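Local coordinates for protein probable benzoylformate decarboxylase (Rhodococcus jostii, PDB 7ORX) that is a probable member of the thiamine diphosphate-dependent enzyme family and carries thiamine diphosphate and a sodium ion in a four-chain assembly, at residues C[185-196]-C[317-327]; C[222-233]-C[329-340]. All coordinates share one frame; numbering follows the deposited sequence.

Contact 1 of 2, residues C[185-196]-C[317-327]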
# COMPACT_ATOMS: atom_id res chain seq x y z
N ALA C 185 -11.97 1.01 -28.32
CA ALA C 185 -13.27 1.47 -28.89
C ALA C 185 -13.21 3.00 -28.96
O ALA C 185 -13.11 3.66 -27.87
CB ALA C 185 -14.44 1.04 -28.04
N ALA C 186 -13.21 3.56 -30.18
CA ALA C 186 -13.24 5.02 -30.47
C ALA C 186 -14.67 5.46 -30.87
O ALA C 186 -14.78 6.30 -31.80
CB ALA C 186 -12.21 5.37 -31.53
N SER C 187 -15.71 4.92 -30.19
CA SER C 187 -17.13 5.40 -30.27
C SER C 187 -18.05 4.68 -29.25
O SER C 187 -17.58 3.78 -28.45
CB SER C 187 -17.67 5.29 -31.69
OG SER C 187 -18.44 6.44 -32.02
N LEU C 188 -19.35 5.04 -29.34
CA LEU C 188 -20.48 4.71 -28.42
C LEU C 188 -21.76 4.44 -29.23
O LEU C 188 -21.90 5.00 -30.33
CB LEU C 188 -20.70 5.88 -27.44
CG LEU C 188 -21.04 7.26 -28.04
CD1 LEU C 188 -21.68 8.16 -26.99
CD2 LEU C 188 -19.81 7.96 -28.63
N SER C 189 -22.67 3.64 -28.67
CA SER C 189 -23.90 3.11 -29.32
C SER C 189 -24.60 4.21 -30.13
O SER C 189 -24.58 5.33 -29.67
CB SER C 189 -24.86 2.44 -28.33
OG SER C 189 -26.23 2.60 -28.68
N GLY C 190 -25.17 3.85 -31.28
CA GLY C 190 -26.08 4.66 -32.10
C GLY C 190 -27.32 5.06 -31.32
O GLY C 190 -27.79 6.22 -31.49
N ASP C 191 -27.85 4.16 -30.49
CA ASP C 191 -29.04 4.41 -29.64
C ASP C 191 -28.69 5.58 -28.69
O ASP C 191 -29.45 6.59 -28.67
CB ASP C 191 -29.50 3.16 -28.88
CG ASP C 191 -30.72 2.46 -29.46
OD1 ASP C 191 -31.63 3.22 -29.95
OD2 ASP C 191 -30.77 1.16 -29.45
N GLN C 192 -27.56 5.45 -27.98
CA GLN C 192 -27.09 6.41 -26.94
C GLN C 192 -26.84 7.81 -27.53
O GLN C 192 -27.01 8.78 -26.77
CB GLN C 192 -25.83 5.88 -26.25
CG GLN C 192 -26.13 4.96 -25.07
CD GLN C 192 -24.91 4.16 -24.62
OE1 GLN C 192 -23.88 4.10 -25.28
NE2 GLN C 192 -24.99 3.70 -23.41
N ILE C 193 -26.45 7.91 -28.81
CA ILE C 193 -26.30 9.22 -29.52
C ILE C 193 -27.66 9.89 -29.57
O ILE C 193 -27.76 11.03 -29.15
CB ILE C 193 -25.73 9.05 -30.94
CG1 ILE C 193 -24.21 8.86 -30.93
CG2 ILE C 193 -26.14 10.21 -31.85
CD1 ILE C 193 -23.69 7.98 -32.07
N ASN C 194 -28.69 9.22 -30.10
CA ASN C 194 -30.01 9.84 -30.39
C ASN C 194 -30.58 10.43 -29.08
O ASN C 194 -31.26 11.46 -29.19
CB ASN C 194 -30.97 8.88 -31.10
CG ASN C 194 -30.44 8.41 -32.43
OD1 ASN C 194 -29.92 9.15 -33.25
ND2 ASN C 194 -30.51 7.11 -32.62
N ASP C 195 -30.26 9.86 -27.91
CA ASP C 195 -30.61 10.41 -26.57
C ASP C 195 -29.88 11.74 -26.35
O ASP C 195 -30.54 12.70 -25.97
CB ASP C 195 -30.24 9.50 -25.40
CG ASP C 195 -30.91 8.14 -25.47
OD1 ASP C 195 -32.14 8.07 -25.80
OD2 ASP C 195 -30.19 7.14 -25.22
N LEU C 196 -28.55 11.78 -26.55
CA LEU C 196 -27.72 13.01 -26.47
C LEU C 196 -28.31 14.06 -27.41
O LEU C 196 -28.53 15.19 -26.92
CB LEU C 196 -26.25 12.74 -26.83
CG LEU C 196 -25.28 12.55 -25.67
CD1 LEU C 196 -25.60 13.45 -24.49
CD2 LEU C 196 -25.24 11.13 -25.17
N TYR C 317 -21.75 9.96 -19.30
CA TYR C 317 -21.46 9.03 -20.42
C TYR C 317 -19.95 8.82 -20.43
O TYR C 317 -19.23 9.82 -20.64
CB TYR C 317 -21.95 9.59 -21.76
CG TYR C 317 -23.45 9.67 -21.86
CD1 TYR C 317 -24.16 10.71 -21.27
CD2 TYR C 317 -24.16 8.72 -22.54
CE1 TYR C 317 -25.54 10.78 -21.36
CE2 TYR C 317 -25.54 8.75 -22.62
CZ TYR C 317 -26.25 9.80 -22.05
OH TYR C 317 -27.62 9.86 -22.16
N VAL C 318 -19.47 7.58 -20.24
CA VAL C 318 -18.01 7.32 -20.32
C VAL C 318 -17.75 6.93 -21.76
O VAL C 318 -18.22 5.90 -22.13
CB VAL C 318 -17.52 6.26 -19.32
CG1 VAL C 318 -15.99 6.13 -19.32
CG2 VAL C 318 -18.01 6.60 -17.92
N ALA C 319 -17.12 7.81 -22.53
CA ALA C 319 -16.92 7.64 -23.98
C ALA C 319 -15.78 8.52 -24.44
O ALA C 319 -15.40 9.46 -23.74
CB ALA C 319 -18.20 7.96 -24.72
N PRO C 320 -15.19 8.25 -25.63
CA PRO C 320 -14.12 9.08 -26.16
C PRO C 320 -14.63 10.47 -26.53
O PRO C 320 -15.63 10.58 -27.21
CB PRO C 320 -13.68 8.28 -27.38
CG PRO C 320 -14.06 6.91 -27.00
CD PRO C 320 -15.47 7.12 -26.50
N VAL C 321 -13.93 11.49 -26.04
CA VAL C 321 -14.36 12.92 -26.15
C VAL C 321 -14.30 13.34 -27.62
O VAL C 321 -15.28 13.92 -28.10
CB VAL C 321 -13.47 13.81 -25.26
CG1 VAL C 321 -13.65 15.27 -25.52
CG2 VAL C 321 -13.68 13.50 -23.79
N GLY C 322 -13.18 13.02 -28.28
CA GLY C 322 -12.96 13.23 -29.72
C GLY C 322 -14.17 12.82 -30.52
O GLY C 322 -14.89 13.70 -31.02
N SER C 323 -14.41 11.51 -30.61
CA SER C 323 -15.50 10.92 -31.43
C SER C 323 -16.83 11.56 -31.05
O SER C 323 -17.55 11.96 -31.97
CB SER C 323 -15.62 9.42 -31.27
OG SER C 323 -14.34 8.80 -31.20
N THR C 324 -17.16 11.58 -29.76
CA THR C 324 -18.50 11.99 -29.28
C THR C 324 -18.81 13.36 -29.89
O THR C 324 -19.82 13.50 -30.61
CB THR C 324 -18.55 11.98 -27.75
OG1 THR C 324 -18.21 10.66 -27.32
CG2 THR C 324 -19.90 12.39 -27.21
N LEU C 325 -17.90 14.31 -29.65
CA LEU C 325 -18.00 15.72 -30.09
C LEU C 325 -18.12 15.80 -31.61
O LEU C 325 -18.91 16.62 -32.09
CB LEU C 325 -16.75 16.44 -29.58
CG LEU C 325 -16.96 17.78 -28.95
CD1 LEU C 325 -18.20 17.82 -28.08
CD2 LEU C 325 -15.73 18.11 -28.11
N GLU C 326 -17.31 15.01 -32.33
CA GLU C 326 -17.32 14.94 -33.81
C GLU C 326 -18.73 14.52 -34.25
O GLU C 326 -19.32 15.22 -35.07
CB GLU C 326 -16.24 13.98 -34.31
CG GLU C 326 -16.24 13.79 -35.82
CD GLU C 326 -15.32 12.70 -36.40
OE1 GLU C 326 -14.41 12.22 -35.67
OE2 GLU C 326 -15.52 12.33 -37.59
N ILE C 327 -19.24 13.42 -33.69
CA ILE C 327 -20.58 12.87 -34.03
C ILE C 327 -21.63 13.95 -33.76
O ILE C 327 -22.44 14.23 -34.69
CB ILE C 327 -20.87 11.55 -33.28
CG1 ILE C 327 -20.40 10.31 -34.05
CG2 ILE C 327 -22.34 11.44 -32.95
CD1 ILE C 327 -19.32 9.48 -33.34
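Leu-196 and Tyr-317 meet through a CH-pi contact: CD2 of Leu-196 stands over the centre of the Tyr-317 ring, 3.5 Å from its centroid and 14° off the ring normal. CD1 of the same leucine hangs near CE1, while the carbonyl O of Gln-192 approaches the ring obliquely; His-183 of the second subunit adds an edge-to-face partner. The pair joins helix 190-202 to the outermost strand, 315-318, of the six-stranded parallel sheet in the Rossmann-like central domain. Tyr-317 and Val-318 pair in a parallel ladder with a strand of the second subunit, so the sheet runs on across the interface.

Farther along, the linker before helix 190-202 runs past the first turns of helix 321-331. Leu-188 holds its CG between backbone N and carbonyl carbon (chi1 59°), and its two methyls diverge: CD1 lies 4.2 Å from Ala-319 CB, and CD2 lies 3.4 Å from Thr-324 OG1. That hydroxyl is engaged within its own helix, donating to Pro-320 O, which also accepts from Thr-324 N on the opposite face of the carbonyl plane. Ile-193 and Ile-327 cross at about a right angle, with CG1 of Ile-193 3.8 Å from CG2 of Ile-327. Ser-189 N-caps helix 190-202, its OG accepting from Gln-192 N along a nearly straight bond (165°). At the far end, the ring carbon CG of Pro-320 rests 3.5 Å from Ala-185 O, and OG of Ser-323 donates to Ala-186 O at 2.6 Å from above the carbonyl plane.

Contact 2 of 2, residues C[222-233]-C[329-340]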
# COMPACT_ATOMS: atom_id res chain seq x y z
N ASP C 222 -14.47 20.75 -33.58
CA ASP C 222 -15.80 20.09 -33.48
C ASP C 222 -16.59 20.70 -32.31
O ASP C 222 -17.80 20.83 -32.40
CB ASP C 222 -15.64 18.56 -33.34
CG ASP C 222 -15.02 17.92 -34.59
OD1 ASP C 222 -15.52 18.21 -35.69
OD2 ASP C 222 -14.06 17.09 -34.45
N ALA C 223 -15.93 21.04 -31.22
CA ALA C 223 -16.53 21.83 -30.14
C ALA C 223 -17.03 23.16 -30.72
O ALA C 223 -18.16 23.58 -30.39
CB ALA C 223 -15.50 22.08 -29.09
N VAL C 224 -16.23 23.80 -31.57
CA VAL C 224 -16.61 25.09 -32.22
C VAL C 224 -17.88 24.83 -33.02
O VAL C 224 -18.84 25.59 -32.85
CB VAL C 224 -15.50 25.69 -33.09
CG1 VAL C 224 -16.07 26.65 -34.12
CG2 VAL C 224 -14.43 26.38 -32.25
N LEU C 225 -17.87 23.80 -33.87
CA LEU C 225 -18.99 23.59 -34.81
C LEU C 225 -20.26 23.34 -33.99
O LEU C 225 -21.33 23.84 -34.35
CB LEU C 225 -18.63 22.44 -35.73
CG LEU C 225 -19.73 22.04 -36.71
CD1 LEU C 225 -20.23 23.22 -37.54
CD2 LEU C 225 -19.24 20.92 -37.60
N LEU C 226 -20.14 22.64 -32.88
CA LEU C 226 -21.29 22.28 -32.01
C LEU C 226 -21.85 23.54 -31.35
O LEU C 226 -23.07 23.68 -31.33
CB LEU C 226 -20.83 21.26 -30.96
CG LEU C 226 -21.91 20.83 -29.97
CD1 LEU C 226 -23.12 20.24 -30.71
CD2 LEU C 226 -21.38 19.80 -28.97
N ALA C 227 -20.99 24.42 -30.82
CA ALA C 227 -21.40 25.72 -30.27
C ALA C 227 -22.08 26.55 -31.35
O ALA C 227 -23.11 27.17 -31.02
CB ALA C 227 -20.20 26.44 -29.68
N GLU C 228 -21.56 26.58 -32.59
CA GLU C 228 -22.22 27.29 -33.72
C GLU C 228 -23.63 26.73 -33.94
O GLU C 228 -24.58 27.52 -34.00
CB GLU C 228 -21.36 27.28 -34.98
CG GLU C 228 -20.34 28.44 -34.99
CD GLU C 228 -19.08 28.26 -35.83
OE1 GLU C 228 -18.94 27.14 -36.49
OE2 GLU C 228 -18.21 29.21 -35.82
N LYS C 229 -23.78 25.41 -33.95
CA LYS C 229 -25.09 24.78 -34.29
C LYS C 229 -26.12 25.08 -33.20
O LYS C 229 -27.29 25.27 -33.54
CB LYS C 229 -24.95 23.26 -34.45
CG LYS C 229 -24.06 22.87 -35.61
CD LYS C 229 -24.67 21.86 -36.53
CE LYS C 229 -23.88 21.65 -37.80
NZ LYS C 229 -23.93 20.22 -38.18
N LEU C 230 -25.71 25.07 -31.93
CA LEU C 230 -26.63 25.30 -30.78
C LEU C 230 -26.70 26.78 -30.42
O LEU C 230 -27.42 27.08 -29.46
CB LEU C 230 -26.13 24.50 -29.58
CG LEU C 230 -26.28 22.99 -29.71
CD1 LEU C 230 -25.66 22.34 -28.48
CD2 LEU C 230 -27.74 22.59 -29.87
N ARG C 231 -25.95 27.65 -31.10
CA ARG C 231 -25.83 29.07 -30.72
C ARG C 231 -25.62 29.15 -29.21
O ARG C 231 -26.26 30.02 -28.55
CB ARG C 231 -27.05 29.85 -31.22
CG ARG C 231 -27.12 29.89 -32.73
CD ARG C 231 -27.85 28.68 -33.34
NE ARG C 231 -28.33 28.99 -34.68
CZ ARG C 231 -27.73 28.70 -35.82
NH1 ARG C 231 -26.62 27.97 -35.85
NH2 ARG C 231 -28.29 29.10 -36.94
N ALA C 232 -24.74 28.30 -28.69
CA ALA C 232 -24.58 28.08 -27.24
C ALA C 232 -23.36 28.84 -26.76
O ALA C 232 -22.33 28.84 -27.41
CB ALA C 232 -24.41 26.63 -26.96
N PRO C 233 -23.45 29.51 -25.60
CA PRO C 233 -22.27 29.98 -24.91
C PRO C 233 -21.40 28.82 -24.46
O PRO C 233 -21.92 27.74 -24.20
CB PRO C 233 -22.82 30.75 -23.71
CG PRO C 233 -24.22 30.34 -23.56
CD PRO C 233 -24.68 29.91 -24.92
N ALA C 329 -21.47 17.21 -33.29
CA ALA C 329 -21.22 18.43 -34.08
C ALA C 329 -21.76 18.23 -35.50
O ALA C 329 -22.30 19.19 -36.07
CB ALA C 329 -19.75 18.74 -34.10
N ASN C 330 -21.62 17.04 -36.06
CA ASN C 330 -21.98 16.81 -37.48
C ASN C 330 -23.46 16.44 -37.61
O ASN C 330 -23.92 16.44 -38.76
CB ASN C 330 -21.03 15.81 -38.16
CG ASN C 330 -19.66 16.43 -38.39
OD1 ASN C 330 -19.51 17.55 -38.89
ND2 ASN C 330 -18.64 15.70 -38.00
N MET C 331 -24.20 16.20 -36.51
CA MET C 331 -25.56 15.61 -36.59
C MET C 331 -26.65 16.40 -35.85
O MET C 331 -27.84 16.22 -36.23
CB MET C 331 -25.54 14.17 -36.09
CG MET C 331 -25.39 13.17 -37.21
SD MET C 331 -25.78 11.48 -36.55
CE MET C 331 -25.78 10.48 -38.05
N VAL C 332 -26.32 17.25 -34.87
CA VAL C 332 -27.34 18.18 -34.28
C VAL C 332 -27.81 19.18 -35.34
O VAL C 332 -26.99 19.59 -36.19
CB VAL C 332 -26.86 18.90 -33.01
CG1 VAL C 332 -26.46 17.92 -31.92
CG2 VAL C 332 -25.74 19.85 -33.32
N LYS C 333 -29.11 19.49 -35.31
CA LYS C 333 -29.80 20.43 -36.24
C LYS C 333 -29.49 21.85 -35.77
O LYS C 333 -29.49 22.12 -34.57
CB LYS C 333 -31.32 20.19 -36.25
CG LYS C 333 -31.83 18.95 -36.99
CD LYS C 333 -31.24 18.76 -38.41
CE LYS C 333 -30.97 20.03 -39.24
NZ LYS C 333 -32.09 20.44 -40.13
N PRO C 334 -29.16 22.79 -36.69
CA PRO C 334 -29.12 24.21 -36.32
C PRO C 334 -30.39 24.60 -35.55
O PRO C 334 -31.45 24.18 -35.96
CB PRO C 334 -28.98 24.94 -37.67
CG PRO C 334 -28.29 23.92 -38.56
CD PRO C 334 -28.82 22.57 -38.10
N SER C 335 -30.26 25.32 -34.42
CA SER C 335 -31.37 25.67 -33.51
C SER C 335 -32.03 27.02 -33.91
O SER C 335 -31.42 27.88 -34.68
CB SER C 335 -30.90 25.75 -32.09
OG SER C 335 -30.22 24.59 -31.66
N ASP C 336 -33.25 27.20 -33.37
CA ASP C 336 -34.06 28.44 -33.44
C ASP C 336 -33.60 29.38 -32.30
O ASP C 336 -34.35 29.63 -31.31
CB ASP C 336 -35.55 28.10 -33.47
CG ASP C 336 -36.39 29.18 -34.14
OD1 ASP C 336 -35.81 30.10 -34.77
OD2 ASP C 336 -37.62 29.09 -34.00
N ARG C 337 -32.38 29.87 -32.47
CA ARG C 337 -31.72 30.99 -31.77
C ARG C 337 -30.91 31.81 -32.78
O ARG C 337 -30.41 31.20 -33.71
CB ARG C 337 -30.77 30.38 -30.75
CG ARG C 337 -31.26 30.48 -29.31
CD ARG C 337 -31.75 29.21 -28.68
NE ARG C 337 -30.74 28.17 -28.77
CZ ARG C 337 -30.95 26.92 -28.41
NH1 ARG C 337 -32.12 26.58 -27.90
NH2 ARG C 337 -29.96 26.05 -28.52
N SER C 338 -30.72 33.13 -32.55
CA SER C 338 -29.85 33.98 -33.41
C SER C 338 -28.39 33.62 -33.13
O SER C 338 -28.04 33.39 -31.98
CB SER C 338 -30.08 35.46 -33.22
OG SER C 338 -31.45 35.80 -33.36
N PRO C 339 -27.52 33.54 -34.16
CA PRO C 339 -26.08 33.36 -33.95
C PRO C 339 -25.55 34.42 -33.00
O PRO C 339 -25.99 35.50 -33.10
CB PRO C 339 -25.46 33.58 -35.35
CG PRO C 339 -26.58 33.21 -36.31
CD PRO C 339 -27.87 33.58 -35.59
N LEU C 340 -24.62 34.09 -32.12
CA LEU C 340 -24.20 35.01 -31.01
C LEU C 340 -23.35 36.15 -31.58
O LEU C 340 -22.63 35.99 -32.56
CB LEU C 340 -23.47 34.22 -29.92
CG LEU C 340 -24.35 33.23 -29.14
CD1 LEU C 340 -23.53 32.21 -28.37
CD2 LEU C 340 -25.31 33.95 -28.20
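Arg-337 donates from NH2 to the carbonyl O of Leu-230 at 2.9 Å, with a nearly straight N-H...O angle of 174° and the acceptor in the guanidinium plane. It meets the C-terminal end of helix 220-230, which closes in a Schellman motif at Arg-231, within the Rossmann-like central domain. Arg-231 returns the exchange: its NE donates to Arg-337 O at 3.2 Å, while NH1 folds back to Glu-228 O, a carbonyl also used by Arg-231 N from the opposite face. A bend at chi2 (87°) helps turn the guanidinium back along its own helix. Between the arginines, Ser-335 N hydrogen-bonds to Lys-229 O. Two carbonyls at this helix end, those of Lys-229 and Leu-230, thus find donors in the passing chain.

From the same turn, the Lys-229 chain, bent at chi2 and chi4, reaches the last turn of helix 321-331, where NZ donates to Ala-329 O in the carbonyl plane at 2.9 Å. Lys-229 CB touches Val-332 CG2 at 3.7 Å. Packing spreads from there: Leu-226 crosses Val-332 at about a right angle, CD1 to CG2, and the methyl of Ala-329 sits against the helix backbone, 3.3 Å from Asp-222 O. At the other end, Leu-340 reaches back, its CD1 lying 3.5 Å from Arg-231 O.

Helix 321-331 serves both contacts: its first turns pack in contact 1, its last turn in contact 2, and the two centres lie about 17 Å apart. They also touch directly, Leu-325 CD1 meeting Leu-226 CD2 at 3.9 Å. Both are partly buried and lie toward the periphery of the chain, but their surroundings differ. Contact 1 borders the second subunit, and one hydrogen bond between its segments accompanies aromatic and aliphatic packing. No other chain of the assembly touches contact 2, where 6 of 19 touching residues are exposed and four hydrogen bonds, three from lysine or arginine side chains, join the segments. Its larger buried surface (836 against 565 Å²) probably reflects the irregular chain that runs past a helix end.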